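Local atomic coordinates of CurD (Moorea producens 3L, PDB entry 5KP7), a protein that probably acts as an acyltransferase of the hydroxymethylglutaryl-CoA synthase family, in the thiolase-like superfamily, and binds 4'-phosphopantetheine. Residues A[101-106]-A[113-118]; A[165-170]-A[194-199]. The protein carries 3 engineered substitutions. One frame throughout, in Å; residues are numbered along the deposited sequence.

Contact 1 of 2, residues A[101-106]-A[113-118]; sequences VITCSE and KSMSTY
Thr-103, on strand 98-104, meets Ser-116 and Met-115 at the start of helix 115-123, the helix of the beta-alpha-beta unit that continues into the parallel strand 130-134. Thr-103 OG1 donates a hydrogen bond of 2.8 Å to Ser-116 OG, hydroxyl to hydroxyl. The serine oxygen is itself hydrogen-bonded to the backbone O of Phe-132, so the bond from Thr-103 leads on through Ser-116 to strand 130-134, and all three elements of the unit are tied together at one point. On the side of Val-101, the methyl CG1 rests against Ser-116 CB at 3.8 Å and covers the carbon end of the serine.

The two branches of Thr-103 divide the work. With chi1 at -59°, OG1 faces Ser-116 while CG2 is left to Met-115, whose side chain crosses that of the threonine at about a right angle; CG2 lies 4.0 Å from Met-115 CB. A bend at chi3 (-73°) brings the methionine methyl up to the strand, where Met-115 CE sits 3.6 Å from Ser-105 CB. The Ser-105 hydroxyl bonds chiefly to the O of Thr-167 on the neighbouring strand. Pro-75 and Val-76 of helix 75-89 also touch Met-115.

A valine in place of Thr-103 would probably leave Ser-116 OG without the proton it accepts from the strand and break this link from strand 98-104 to the helix start. The chemistry thus implies a buried helix start tied to the strand by one hydroxyl-to-hydroxyl bond, with apolar contacts beside it.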
loop_
_atom_site.group_PDB
_atom_site.type_symbol
_atom_site.label_atom_id
_atom_site.label_comp_id
_atom_site.label_asym_id
_atom_site.label_seq_id
_atom_site.Cartn_x
_atom_site.Cartn_y
_atom_site.Cartn_z
ATOM N N VAL A 101 -4.089 -3.190 21.188
ATOM C CA VAL A 101 -3.508 -3.814 20.001
ATOM C C VAL A 101 -4.573 -3.746 18.902
ATOM O O VAL A 101 -5.662 -4.303 19.064
ATOM C CB VAL A 101 -3.118 -5.278 20.262
ATOM C CG1 VAL A 101 -2.653 -5.938 18.984
ATOM C CG2 VAL A 101 -2.030 -5.385 21.312
ATOM N N ILE A 102 -4.273 -3.014 17.833
ATOM C CA ILE A 102 -5.159 -2.904 16.680
ATOM C C ILE A 102 -4.488 -3.579 15.506
ATOM O O ILE A 102 -3.383 -3.177 15.082
ATOM C CB ILE A 102 -5.477 -1.454 16.289
ATOM C CG1 ILE A 102 -6.020 -0.676 17.504
ATOM C CG2 ILE A 102 -6.485 -1.468 15.156
ATOM C CD1 ILE A 102 -6.420 0.758 17.193
ATOM N N THR A 103 -5.115 -4.625 14.971
ATOM C CA THR A 103 -4.639 -5.255 13.748
ATOM C C THR A 103 -5.431 -4.689 12.591
ATOM O O THR A 103 -6.661 -4.643 12.644
ATOM C CB THR A 103 -4.779 -6.779 13.836
ATOM O OG1 THR A 103 -4.023 -7.240 14.961
ATOM C CG2 THR A 103 -4.222 -7.428 12.600
ATOM N N CYS A 104 -4.748 -4.253 11.555
ATOM C CA CYS A 104 -5.359 -3.571 10.402
ATOM C C CYS A 104 -5.131 -4.443 9.211
ATOM O O CYS A 104 -3.965 -4.735 8.856
ATOM C CB CYS A 104 -4.709 -2.200 10.218
ATOM S SG CYS A 104 -4.866 -1.156 11.699
ATOM N N SER A 105 -6.194 -4.938 8.600
ATOM C CA SER A 105 -6.024 -5.993 7.599
ATOM C C SER A 105 -7.264 -6.105 6.700
ATOM O O SER A 105 -8.371 -5.755 7.142
ATOM C CB SER A 105 -5.741 -7.350 8.296
ATOM O OG SER A 105 -5.373 -8.342 7.347
ATOM N N GLU A 106 -7.048 -6.618 5.500
ATOM C CA GLU A 106 -8.115 -7.099 4.623
ATOM C C GLU A 106 -7.918 -8.586 4.311
ATOM O O GLU A 106 -8.508 -9.111 3.357
ATOM C CB GLU A 106 -8.277 -6.231 3.378
ATOM C CG GLU A 106 -7.019 -6.075 2.535
ATOM C CD GLU A 106 -7.088 -4.819 1.675
ATOM O OE1 GLU A 106 -6.691 -3.734 2.140
ATOM O OE2 GLU A 106 -7.544 -4.928 0.543
ATOM N N LYS A 113 -13.303 -13.335 15.375
ATOM C CA LYS A 113 -12.074 -13.359 16.178
ATOM C C LYS A 113 -11.031 -12.436 15.572
ATOM O O LYS A 113 -10.621 -12.632 14.427
ATOM C CB LYS A 113 -11.522 -14.760 16.232
ATOM C CG LYS A 113 -10.406 -14.934 17.252
ATOM C CD LYS A 113 -9.793 -16.346 17.125
ATOM C CE LYS A 113 -8.746 -16.654 18.190
ATOM N NZ LYS A 113 -9.350 -17.070 19.456
ATOM N N SER A 114 -10.587 -11.415 16.298
ATOM C CA SER A 114 -9.511 -10.541 15.819
ATOM C C SER A 114 -8.160 -11.256 15.846
ATOM O O SER A 114 -7.862 -12.039 16.776
ATOM C CB SER A 114 -9.396 -9.212 16.575
ATOM O OG SER A 114 -8.961 -9.345 17.925
ATOM N N MET A 115 -7.312 -10.936 14.879
ATOM C CA MET A 115 -5.933 -11.461 14.886
ATOM C C MET A 115 -5.139 -10.925 16.071
ATOM O O MET A 115 -4.136 -11.514 16.475
ATOM C CB MET A 115 -5.259 -11.150 13.541
ATOM C CG MET A 115 -5.865 -12.017 12.501
ATOM S SD MET A 115 -5.116 -11.920 10.846
ATOM C CE MET A 115 -5.710 -10.320 10.293
ATOM N N SER A 116 -5.613 -9.821 16.656
ATOM C CA SER A 116 -4.962 -9.224 17.804
ATOM C C SER A 116 -4.808 -10.201 18.979
ATOM O O SER A 116 -3.856 -10.088 19.736
ATOM C CB SER A 116 -5.724 -7.980 18.238
ATOM O OG SER A 116 -5.720 -7.027 17.172
ATOM N N THR A 117 -5.763 -11.112 19.144
ATOM C CA THR A 117 -5.690 -12.103 20.238
ATOM C C THR A 117 -4.468 -13.033 20.116
ATOM O O THR A 117 -3.700 -13.191 21.065
ATOM C CB THR A 117 -6.983 -12.940 20.314
ATOM O OG1 THR A 117 -7.237 -13.606 19.064
ATOM C CG2 THR A 117 -8.177 -12.036 20.589
ATOM N N TYR A 118 -4.232 -13.573 18.932
ATOM C CA TYR A 118 -3.025 -14.374 18.665
ATOM C C TYR A 118 -1.768 -13.557 18.799
ATOM O O TYR A 118 -0.781 -14.008 19.353
ATOM C CB TYR A 118 -3.075 -14.961 17.260
ATOM C CG TYR A 118 -4.061 -16.081 17.062
ATOM C CD1 TYR A 118 -3.839 -17.329 17.636
ATOM C CD2 TYR A 118 -5.119 -15.962 16.196
ATOM C CE1 TYR A 118 -4.712 -18.386 17.416
ATOM C CE2 TYR A 118 -6.002 -17.017 15.965
ATOM C CZ TYR A 118 -5.779 -18.236 16.595
ATOM O OH TYR A 118 -6.645 -19.291 16.356
#

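Contact 2 of 2, residues A[165-170]-A[194-199]; sequences IATDIS and AGAVAL
Ala-166 and Asp-168 pair with Val-197 and Gly-195 in an antiparallel ladder inside the mixed sheet of this thiolase-like fold, where strand 161-168 lies between 98-104 and 195-202. Strands 165-168 and 195-199 run 175° apart in direction. Each of the two hydrogen-bonded pairs is closed by two backbone bonds; the shortest is Val-197 N to Ala-166 O at 2.9 Å, and Gly-195 N reaches Asp-168 O at 3.0 Å.

Thr-167 stands between these pairs, opposite Ala-196. Its CB lies 3.8 Å from Ala-196 CB, and its OG1 passes the same methyl at 3.7 Å. Since chi1 is -179°, OG1 is trans to the backbone N, and its hydrogen bond goes to the backbone O of Pro-75, at the start of helix 75-89 that covers this face. The remaining tip, CG2, packs on the methyl of Thr-103 in the next strand. Farther along the same face Ile-165 CG1 touches Ala-198 CB at 3.9 Å, while beyond the strand end Ile-169 CG1 reaches Ala-194 CB.

On the other face, Val-197 packs against Phe-327 of helix 325-336. Asp-168 turns its carboxylate away from the partner strand: OD1 is hydrogen-bonded to Ser-107 OG and Glu-106 N, among others, and OD2 to Gly-323 N. The Asp-168 side chain lies about 7 Å from that of Asn-320, a residue of the phosphopantetheine site.

Ala-166 O also receives a CA-H...O contact from Ala-196, whose CA lies 3.1 Å away.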
loop_
_atom_site.group_PDB
_atom_site.type_symbol
_atom_site.label_atom_id
_atom_site.label_comp_id
_atom_site.label_asym_id
_atom_site.label_seq_id
_atom_site.Cartn_x
_atom_site.Cartn_y
_atom_site.Cartn_z
ATOM N N ILE A 165 -0.667 -2.813 14.077
ATOM C CA ILE A 165 0.034 -3.631 13.092
ATOM C C ILE A 165 -0.838 -3.788 11.881
ATOM O O ILE A 165 -1.950 -4.329 11.953
ATOM C CB ILE A 165 0.438 -5.035 13.602
ATOM C CG1 ILE A 165 1.133 -4.951 14.962
ATOM C CG2 ILE A 165 1.328 -5.733 12.576
ATOM C CD1 ILE A 165 1.342 -6.308 15.609
ATOM N N ALA A 166 -0.338 -3.293 10.753
ATOM C CA ALA A 166 -0.977 -3.475 9.461
ATOM C C ALA A 166 -0.328 -4.705 8.820
ATOM O O ALA A 166 0.899 -4.776 8.693
ATOM C CB ALA A 166 -0.815 -2.248 8.564
ATOM N N THR A 167 -1.143 -5.698 8.508
ATOM C CA THR A 167 -0.666 -6.981 7.982
ATOM C C THR A 167 -1.574 -7.488 6.894
ATOM O O THR A 167 -2.800 -7.477 7.056
ATOM C CB THR A 167 -0.515 -8.042 9.114
ATOM O OG1 THR A 167 -0.024 -9.239 8.552
ATOM C CG2 THR A 167 -1.829 -8.287 9.838
ATOM N N ASP A 168 -1.003 -7.896 5.765
ATOM C CA ASP A 168 -1.797 -8.415 4.640
ATOM C C ASP A 168 -0.954 -9.378 3.791
ATOM O O ASP A 168 0.264 -9.196 3.666
ATOM C CB ASP A 168 -2.371 -7.278 3.775
ATOM C CG ASP A 168 -3.687 -6.703 4.326
ATOM O OD1 ASP A 168 -4.661 -7.452 4.488
ATOM O OD2 ASP A 168 -3.737 -5.485 4.578
ATOM N N ILE A 169 -1.615 -10.407 3.260
ATOM C CA ILE A 169 -1.006 -11.344 2.325
ATOM C C ILE A 169 -1.914 -11.443 1.129
ATOM O O ILE A 169 -3.084 -11.118 1.213
ATOM C CB ILE A 169 -0.824 -12.712 2.978
ATOM C CG1 ILE A 169 0.183 -12.541 4.116
ATOM C CG2 ILE A 169 -0.391 -13.779 1.983
ATOM C CD1 ILE A 169 0.400 -13.752 4.883
ATOM N N SER A 170 -1.384 -11.919 0.023
ATOM C CA SER A 170 -2.200 -12.138 -1.200
ATOM C C SER A 170 -2.208 -13.616 -1.523
ATOM O O SER A 170 -1.381 -14.082 -2.294
ATOM C CB SER A 170 -1.575 -11.338 -2.347
ATOM O OG SER A 170 -1.622 -9.953 -2.033
ATOM N N ALA A 194 2.904 -9.276 -0.007
ATOM C CA ALA A 194 2.649 -9.697 1.352
ATOM C C ALA A 194 3.607 -8.937 2.278
ATOM O O ALA A 194 4.773 -8.758 1.940
ATOM C CB ALA A 194 2.892 -11.171 1.481
ATOM N N GLY A 195 3.116 -8.451 3.406
ATOM C CA GLY A 195 3.986 -7.713 4.293
ATOM C C GLY A 195 3.239 -7.231 5.498
ATOM O O GLY A 195 2.003 -7.202 5.513
ATOM N N ALA A 196 3.999 -6.833 6.512
ATOM C CA ALA A 196 3.415 -6.221 7.696
ATOM C C ALA A 196 4.322 -5.150 8.251
ATOM O O ALA A 196 5.555 -5.226 8.150
ATOM C CB ALA A 196 3.153 -7.275 8.754
ATOM N N VAL A 197 3.710 -4.116 8.789
ATOM C CA VAL A 197 4.415 -3.036 9.447
ATOM C C VAL A 197 3.782 -2.796 10.799
ATOM O O VAL A 197 2.560 -2.585 10.907
ATOM C CB VAL A 197 4.481 -1.714 8.609
ATOM C CG1 VAL A 197 5.290 -0.658 9.365
ATOM C CG2 VAL A 197 5.077 -1.962 7.236
ATOM N N ALA A 198 4.623 -2.815 11.835
ATOM C CA ALA A 198 4.186 -2.583 13.215
ATOM C C ALA A 198 4.610 -1.231 13.710
ATOM O O ALA A 198 5.774 -0.829 13.511
ATOM C CB ALA A 198 4.760 -3.649 14.128
ATOM N N LEU A 199 3.668 -0.530 14.341
ATOM C CA LEU A 199 3.901 0.795 14.928
ATOM C C LEU A 199 3.612 0.771 16.413
ATOM O O LEU A 199 2.521 0.331 16.833
ATOM C CB LEU A 199 2.983 1.860 14.314
ATOM C CG LEU A 199 2.939 1.981 12.796
ATOM C CD1 LEU A 199 2.006 3.107 12.368
ATOM C CD2 LEU A 199 4.310 2.171 12.227
#

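Both contacts are buried and share one sheet, in which strands 98-104 and 161-168 are parallel neighbours, but they lie at different depths: contact 2 is about 5 Å from the centre of the chain, contact 1 about 14 Å, centre to centre. Contact 2 joins strand to strand within the sheet and rests on repeated backbone bonds; contact 1 lays a helix start on the sheet and relies on side chains, with a single hydroxyl bond between its segments. Segments 101-106 and 165-170 are bridged near their C-terminal ends by side-chain-to-backbone bonds. Of the two, contact 2 comes nearer the ligand site, with the Asp-168 side chain about 12 Å from the bound 4'-phosphopantetheine.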